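Local coordinates for putative lipoprotein (Bacteroides fragilis, PDB 3QNK), which probably binds glycans at the cell surface as a SusD-like lipoprotein of the outer membrane, at residues F240-K245 with T384-L389; I31-L36 with N251-C256. One frame throughout, in Å; residues are numbered along the deposited sequence.

Contact 1: F240-K245 with T384-L389; sequences FDVQYK and TNWIIL
A classic beta bulge, in which Ile-388 and Leu-389 both stand opposite Phe-240, closes one end of an antiparallel strand pair. Phe-240 O accepts from Leu-389 N at 2.9 Å, and Phe-240 N gives its hydrogen to Leu-389 O, 3.0 Å away. Further along, Val-242 with Trp-386 and Tyr-244 with Thr-384 form two more hydrogen-bonded pairs, each with a bond in both directions. The short strand segments run at 155° to each other.

The extra residue of the bulge sets the side chain of Ile-388 beside that of Phe-240, the two pointing the same way. CD1 of Ile-388 meets the Phe-240 ring at its edge, near the ring plane, 3.9 Å from CE2, and also touches Val-242 CG2 at 3.8 Å. That same CG2 lies at the edge of the Trp-386 indole and packs on Trp-386 CB at 3.8 Å.

This small sheet sits against the helical superhelix of a SusD-like fold. Phe-240 meets Phe-113 edge-to-face and touches Ala-183 of helix 181-194, the helix that Leu-389 also packs on, while Trp-386 makes an edge-to-face pair with Trp-364.

The face bearing Asp-241, Gln-243, Asn-385 and Ile-387 is more polar. Gln-243 bends at chi2 (72°), turning CD aside, and NE2 donates to Asn-385 OD1 at 2.9 Å. OD1 lies close to the amide plane of Gln-243, whereas NE2 stands 41° out of the Asn-385 carbonyl plane, the two side chains running side by side with their amide planes well twisted from each other.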
# COMPACT_ATOMS: atom_id res chain seq x y z
N PHE B 240 -7.45 20.75 -16.08
CA PHE B 240 -7.75 19.63 -15.20
C PHE B 240 -7.07 19.81 -13.86
O PHE B 240 -5.86 20.06 -13.81
CB PHE B 240 -7.38 18.25 -15.82
CG PHE B 240 -7.95 17.08 -15.05
CD1 PHE B 240 -9.30 16.74 -15.16
CD2 PHE B 240 -7.16 16.34 -14.20
CE1 PHE B 240 -9.83 15.69 -14.41
CE2 PHE B 240 -7.69 15.27 -13.46
CZ PHE B 240 -9.02 14.95 -13.58
N ASP B 241 -7.83 19.67 -12.77
CA ASP B 241 -7.31 19.79 -11.41
C ASP B 241 -8.00 18.83 -10.43
O ASP B 241 -9.00 18.19 -10.77
CB ASP B 241 -7.42 21.24 -10.89
CG ASP B 241 -8.83 21.82 -10.73
OD1 ASP B 241 -9.82 21.09 -11.01
OD2 ASP B 241 -8.93 23.01 -10.35
N VAL B 242 -7.44 18.75 -9.22
CA VAL B 242 -7.93 18.00 -8.07
C VAL B 242 -7.74 18.89 -6.83
O VAL B 242 -6.70 19.53 -6.69
CB VAL B 242 -7.31 16.58 -7.88
CG1 VAL B 242 -7.87 15.60 -8.89
CG2 VAL B 242 -5.81 16.60 -7.94
N GLN B 243 -8.76 18.96 -5.98
CA GLN B 243 -8.67 19.70 -4.72
C GLN B 243 -8.22 18.67 -3.72
O GLN B 243 -9.01 17.81 -3.31
CB GLN B 243 -9.97 20.44 -4.35
CG GLN B 243 -10.33 21.59 -5.30
CD GLN B 243 -10.81 21.12 -6.66
OE1 GLN B 243 -11.71 20.27 -6.78
NE2 GLN B 243 -10.21 21.63 -7.72
N TYR B 244 -6.91 18.62 -3.48
CA TYR B 244 -6.28 17.62 -2.62
C TYR B 244 -6.30 18.07 -1.18
O TYR B 244 -5.65 19.06 -0.83
CB TYR B 244 -4.85 17.33 -3.11
CG TYR B 244 -4.06 16.33 -2.27
CD1 TYR B 244 -4.50 15.02 -2.12
CD2 TYR B 244 -2.84 16.68 -1.72
CE1 TYR B 244 -3.76 14.10 -1.38
CE2 TYR B 244 -2.09 15.76 -0.99
CZ TYR B 244 -2.55 14.47 -0.82
OH TYR B 244 -1.79 13.58 -0.11
N LYS B 245 -7.08 17.35 -0.36
CA LYS B 245 -7.19 17.58 1.08
C LYS B 245 -6.84 16.26 1.76
O LYS B 245 -7.70 15.38 1.84
CB LYS B 245 -8.59 18.10 1.48
N THR B 384 -5.39 21.84 -1.16
CA THR B 384 -4.55 22.40 -2.20
C THR B 384 -5.27 22.15 -3.53
O THR B 384 -5.86 21.10 -3.75
CB THR B 384 -3.12 21.81 -2.09
OG1 THR B 384 -2.42 22.56 -1.09
CG2 THR B 384 -2.34 21.86 -3.41
N ASN B 385 -5.25 23.15 -4.39
CA ASN B 385 -5.83 23.07 -5.71
C ASN B 385 -4.69 22.62 -6.62
O ASN B 385 -3.91 23.45 -7.15
CB ASN B 385 -6.49 24.42 -6.12
CG ASN B 385 -7.35 24.36 -7.38
OD1 ASN B 385 -7.78 23.29 -7.84
ND2 ASN B 385 -7.65 25.54 -7.94
N TRP B 386 -4.53 21.29 -6.71
CA TRP B 386 -3.48 20.68 -7.53
C TRP B 386 -3.90 20.70 -8.99
O TRP B 386 -4.80 19.96 -9.38
CB TRP B 386 -3.17 19.25 -7.04
CG TRP B 386 -1.93 18.68 -7.67
CD1 TRP B 386 -1.85 17.58 -8.47
CD2 TRP B 386 -0.60 19.21 -7.57
NE1 TRP B 386 -0.54 17.39 -8.88
CE2 TRP B 386 0.24 18.38 -8.35
CE3 TRP B 386 -0.04 20.35 -6.96
CZ2 TRP B 386 1.61 18.63 -8.50
CZ3 TRP B 386 1.31 20.61 -7.12
CH2 TRP B 386 2.13 19.74 -7.85
N ILE B 387 -3.27 21.58 -9.78
CA ILE B 387 -3.61 21.73 -11.20
C ILE B 387 -2.69 20.84 -12.04
O ILE B 387 -1.52 21.17 -12.30
CB ILE B 387 -3.57 23.20 -11.65
CG1 ILE B 387 -4.44 24.05 -10.70
CG2 ILE B 387 -4.04 23.29 -13.10
CD1 ILE B 387 -4.22 25.55 -10.77
N ILE B 388 -3.25 19.70 -12.45
CA ILE B 388 -2.54 18.70 -13.24
C ILE B 388 -2.35 19.26 -14.66
O ILE B 388 -1.26 19.15 -15.20
CB ILE B 388 -3.28 17.31 -13.19
CG1 ILE B 388 -3.32 16.78 -11.72
CG2 ILE B 388 -2.59 16.29 -14.08
CD1 ILE B 388 -4.39 15.75 -11.39
N LEU B 389 -3.34 19.92 -15.23
CA LEU B 389 -3.22 20.50 -16.56
C LEU B 389 -3.71 21.96 -16.59
O LEU B 389 -4.86 22.25 -16.25
CB LEU B 389 -3.97 19.65 -17.61
CG LEU B 389 -3.59 18.16 -17.78
CD1 LEU B 389 -4.70 17.42 -18.56
CD2 LEU B 389 -2.28 18.02 -18.52

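Contact 2: I31-L36 with N251-C256; sequences ISVDGL and NNMMVC. With PO4 (phosphate ion), chain F.
Gly-35 and the selenomethionine at Met-253 meet where the loop after helix 17-29 passes the start of the short helix 253-257. Met-253 can be followed outward atom by atom. Its CB rests 3.8 Å from Gly-35 CA, a backbone surface with no side chain in the way. CG, set anti to the backbone N (chi1 -170°), lies 3.7 Å from Gly-35 O. Beyond it the chain is extended: SE packs 3.8 Å from Val-33 CG1, whose side chain crosses it at about a right angle, and the terminal CE comes 3.8 Å from Asp-34 O. One long apolar side chain thus touches all three of the successive loop residues Val-33, Asp-34 and Gly-35.

A second, smaller patch lies at Leu-36, where CD2 touches Cys-256 SG at 3.9 Å and CD1 comes near the amide oxygen of Asn-251. The amide nitrogen of Asn-251 is held by Asp-248.

Each segment also carries a local cap or turn made by its own polar side chain. Asp-34 makes an Asx turn: OD1 accepts from Leu-36 N at 3.1 Å, met from above the carboxylate plane, while OD2 takes Leu-38 N. Asn-252 is the N-cap of the helix, its OD1 accepting from Val-255 N at 3.0 Å in the carbonyl plane, on a lone pair, and more weakly from Met-254 N. A phosphate, probably from the crystallisation liquor, accepts a weak hydrogen bond from Asp-34 N and is also hydrogen-bonded to Arg-125.

Asn-257 ND2 binds both Gly-35 O and Met-253 O, tying loop to helix, and this junction lies against the small sheet: Val-33 packs on Val-242 and Tyr-244 of strand 238-244, and Met-253 on Tyr-244 and on Thr-384 of strand 384-387.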
# COMPACT_ATOMS: atom_id res chain seq x y z
N ILE B 31 -7.05 9.16 -8.26
CA ILE B 31 -6.01 10.10 -8.68
C ILE B 31 -5.20 10.44 -7.43
O ILE B 31 -5.77 10.89 -6.42
CB ILE B 31 -6.58 11.37 -9.38
CG1 ILE B 31 -7.30 11.03 -10.68
CG2 ILE B 31 -5.45 12.40 -9.62
CD1 ILE B 31 -8.23 12.15 -11.15
N SER B 32 -3.89 10.16 -7.47
CA SER B 32 -3.01 10.41 -6.32
C SER B 32 -2.17 11.66 -6.51
O SER B 32 -1.69 11.93 -7.63
CB SER B 32 -2.09 9.22 -6.09
OG SER B 32 -2.83 8.05 -5.86
N VAL B 33 -1.97 12.40 -5.42
CA VAL B 33 -1.10 13.59 -5.37
C VAL B 33 -0.03 13.36 -4.32
O VAL B 33 -0.35 13.03 -3.16
CB VAL B 33 -1.87 14.90 -5.09
CG1 VAL B 33 -0.97 16.12 -5.31
CG2 VAL B 33 -3.14 14.99 -5.94
N ASP B 34 1.23 13.49 -4.72
CA ASP B 34 2.36 13.37 -3.80
C ASP B 34 2.52 14.68 -3.05
O ASP B 34 3.09 15.64 -3.61
CB ASP B 34 3.65 13.00 -4.54
CG ASP B 34 4.90 12.84 -3.67
OD1 ASP B 34 4.76 12.85 -2.42
OD2 ASP B 34 6.01 12.66 -4.25
N GLY B 35 1.99 14.73 -1.83
CA GLY B 35 2.06 15.90 -0.97
C GLY B 35 3.47 16.35 -0.66
O GLY B 35 3.71 17.54 -0.43
N LEU B 36 4.45 15.41 -0.71
CA LEU B 36 5.85 15.64 -0.40
C LEU B 36 6.70 16.00 -1.63
O LEU B 36 7.84 16.48 -1.45
CB LEU B 36 6.42 14.42 0.31
CG LEU B 36 5.84 14.24 1.69
CD1 LEU B 36 5.74 12.78 2.05
CD2 LEU B 36 6.62 15.04 2.73
N ASN B 251 0.88 14.16 5.79
CA ASN B 251 0.85 13.97 4.35
C ASN B 251 0.16 15.14 3.60
O ASN B 251 0.15 15.17 2.36
CB ASN B 251 0.23 12.62 4.02
CG ASN B 251 1.24 11.51 4.23
OD1 ASN B 251 2.33 11.48 3.61
ND2 ASN B 251 0.95 10.62 5.17
N ASN B 252 -0.34 16.12 4.39
CA ASN B 252 -0.99 17.32 3.88
C ASN B 252 0.01 18.17 3.11
O ASN B 252 0.93 18.72 3.71
CB ASN B 252 -1.65 18.11 5.01
CG ASN B 252 -2.36 19.34 4.53
OD1 ASN B 252 -1.75 20.39 4.31
ND2 ASN B 252 -3.65 19.20 4.30
N MSE B 253 -0.20 18.28 1.79
CA MSE B 253 0.64 18.99 0.83
C MSE B 253 1.02 20.42 1.28
O MSE B 253 2.18 20.82 1.09
CB MSE B 253 -0.07 19.04 -0.52
CG MSE B 253 0.82 19.56 -1.61
SE MSE B 253 0.17 19.21 -3.35
CE MSE B 253 1.85 19.23 -4.14
N MSE B 254 0.08 21.17 1.89
CA MSE B 254 0.33 22.53 2.36
C MSE B 254 1.22 22.55 3.60
O MSE B 254 2.21 23.28 3.60
CB MSE B 254 -0.99 23.24 2.65
CG MSE B 254 -0.81 24.71 2.95
SE MSE B 254 -2.30 25.49 3.92
CE MSE B 254 -1.58 27.37 4.09
N VAL B 255 0.87 21.78 4.66
CA VAL B 255 1.61 21.75 5.92
C VAL B 255 3.03 21.21 5.67
O VAL B 255 3.99 21.78 6.17
CB VAL B 255 0.84 20.95 7.00
CG1 VAL B 255 1.65 20.79 8.28
CG2 VAL B 255 -0.49 21.61 7.30
N CYS B 256 3.16 20.18 4.83
CA CYS B 256 4.43 19.57 4.48
C CYS B 256 5.38 20.52 3.80
O CYS B 256 6.58 20.30 3.90
CB CYS B 256 4.21 18.35 3.60
SG CYS B 256 3.63 16.90 4.50
P PO4 F . 2.25 10.71 -7.97
O1 PO4 F . 3.80 10.56 -8.38
O2 PO4 F . 1.72 9.41 -7.13
O3 PO4 F . 1.97 12.19 -7.35
O4 PO4 F . 1.37 10.73 -9.28

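In the fold
Both contacts are partly buried, about 10 and 11 Å from the centre of the chain, their centres about 11 Å apart, and they share a surface: Trp-386 of contact 1 packs on both Val-33 and Met-253 of contact 2. Their segments alternate along the sequence, with strand 238-244 followed directly by helix 253-257, and loop 31-36, from far earlier in the sequence, packs against both. The chemistry differs with the setting. Contact 1 is held by paired backbone bonds with apolar packing on one face and an amide-amide hydrogen bond on the other, whereas contact 2 joins a loop to a helix start largely by van der Waals touch. Only contact 2 also meets the second subunit, through Asn-251 and Asn-252.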